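Local coordinates for protein AT-less polyketide synthase (Streptomyces platensis subsp. rosaceus, PDB 4QYR) that probably extends a growing polyketide chain through decarboxylative condensation, as the ketosynthase domain of one module in the isomigrastatin assembly line, at residues 380-384 against 395-399. Residues are numbered along the deposited sequence.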
# COMPACT_ATOMS: atom_id res chain seq x y z
N HIS A 380 -23.12 23.09 -11.75
CA HIS A 380 -24.41 22.38 -11.78
C HIS A 380 -25.14 22.46 -10.45
O HIS A 380 -25.91 21.59 -10.10
CB HIS A 380 -24.22 20.92 -12.16
CG HIS A 380 -23.21 20.70 -13.24
ND1 HIS A 380 -21.91 20.34 -12.97
CD2 HIS A 380 -23.31 20.79 -14.58
CE1 HIS A 380 -21.25 20.21 -14.11
NE2 HIS A 380 -22.08 20.48 -15.10
N CYS A 381 -24.89 23.53 -9.72
CA CYS A 381 -25.27 23.56 -8.34
C CYS A 381 -26.22 24.73 -8.08
O CYS A 381 -26.20 25.34 -7.02
CB CYS A 381 -24.02 23.66 -7.47
SG CYS A 381 -24.29 23.21 -5.78
N ASP A 382 -27.06 25.02 -9.07
CA ASP A 382 -27.98 26.15 -8.96
C ASP A 382 -29.05 25.89 -7.92
O ASP A 382 -29.43 26.79 -7.17
CB ASP A 382 -28.61 26.48 -10.32
CG ASP A 382 -27.57 26.71 -11.41
OD1 ASP A 382 -26.63 27.50 -11.17
OD2 ASP A 382 -27.69 26.12 -12.50
N ARG A 383 -29.54 24.66 -7.85
CA ARG A 383 -30.52 24.29 -6.85
C ARG A 383 -29.90 23.34 -5.82
O ARG A 383 -29.59 22.19 -6.14
CB ARG A 383 -31.73 23.65 -7.53
CG ARG A 383 -32.86 23.30 -6.60
CD ARG A 383 -33.80 24.46 -6.44
NE ARG A 383 -34.27 24.97 -7.73
CZ ARG A 383 -35.54 25.29 -7.98
NH1 ARG A 383 -36.46 25.14 -7.03
NH2 ARG A 383 -35.89 25.75 -9.18
N LEU A 384 -29.69 23.82 -4.60
CA LEU A 384 -28.95 23.04 -3.60
C LEU A 384 -29.70 21.79 -3.14
O LEU A 384 -30.91 21.68 -3.33
CB LEU A 384 -28.63 23.89 -2.37
CG LEU A 384 -27.58 25.01 -2.42
CD1 LEU A 384 -27.07 25.28 -1.01
CD2 LEU A 384 -26.43 24.69 -3.34
N GLU A 395 -20.99 27.00 3.63
CA GLU A 395 -21.53 27.59 2.42
C GLU A 395 -20.89 26.97 1.18
O GLU A 395 -19.67 26.80 1.12
CB GLU A 395 -21.32 29.10 2.45
CG GLU A 395 -22.11 29.88 1.42
CD GLU A 395 -21.77 31.37 1.46
OE1 GLU A 395 -21.67 31.94 2.58
OE2 GLU A 395 -21.61 31.98 0.38
N VAL A 396 -21.70 26.62 0.19
CA VAL A 396 -21.16 26.21 -1.09
C VAL A 396 -20.79 27.44 -1.89
O VAL A 396 -21.59 28.36 -2.01
CB VAL A 396 -22.15 25.38 -1.89
CG1 VAL A 396 -21.55 25.02 -3.24
CG2 VAL A 396 -22.54 24.14 -1.12
N VAL A 397 -19.58 27.46 -2.44
CA VAL A 397 -19.12 28.56 -3.29
C VAL A 397 -19.59 28.37 -4.71
O VAL A 397 -19.03 27.55 -5.44
CB VAL A 397 -17.59 28.66 -3.31
CG1 VAL A 397 -17.13 29.81 -4.21
CG2 VAL A 397 -17.06 28.82 -1.90
N ARG A 398 -20.60 29.11 -5.12
CA ARG A 398 -21.12 28.97 -6.47
C ARG A 398 -20.74 30.20 -7.28
O ARG A 398 -21.16 30.37 -8.43
CB ARG A 398 -22.63 28.77 -6.43
CG ARG A 398 -23.04 27.61 -5.55
CD ARG A 398 -24.54 27.46 -5.48
NE ARG A 398 -25.17 28.42 -4.57
CZ ARG A 398 -26.48 28.47 -4.34
NH1 ARG A 398 -27.30 27.62 -4.95
NH2 ARG A 398 -26.99 29.37 -3.51
N GLU A 399 -19.92 31.05 -6.66
CA GLU A 399 -19.58 32.36 -7.20
C GLU A 399 -18.09 32.63 -6.97
O GLU A 399 -17.63 32.62 -5.83
CB GLU A 399 -20.41 33.46 -6.53
CG GLU A 399 -20.32 33.58 -4.97
CD GLU A 399 -20.95 32.42 -4.16
OE1 GLU A 399 -21.32 31.39 -4.74
OE2 GLU A 399 -21.08 32.55 -2.92
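The two backbones never come close enough to pair: the nearest CA atoms, those of C381 and R398, are 7.1 Å apart, so the R398 side chain spans the gap to the C381 carbonyl. Residues 380-384 form irregular loop, whereas 395-399 carries the end of strand 394-396 and the residues that leave it. That strand is the edge strand of the sheet in the C-terminal half of the thiolase-type ketosynthase fold, next to strand 342-345, with which E395 and V397 share backbone hydrogen bonds; the contact joins a loop to the sheet margin. R398 NH1 donates a nearly straight hydrogen bond to C381 O (3.3 Å, 177°), and R398 CD packs 3.1 Å from that same C381 O. D382 O lies 3.2 Å from R398 NH1, near the guanidinium plane, but the angle is too unfavourable for a hydrogen bond. L384 CD2 sits over one guanidinium face, 3.5 Å from R398 NH1. Deeper in, C381 SG meets V396 CG1 at 4.2 Å, both side chains buried.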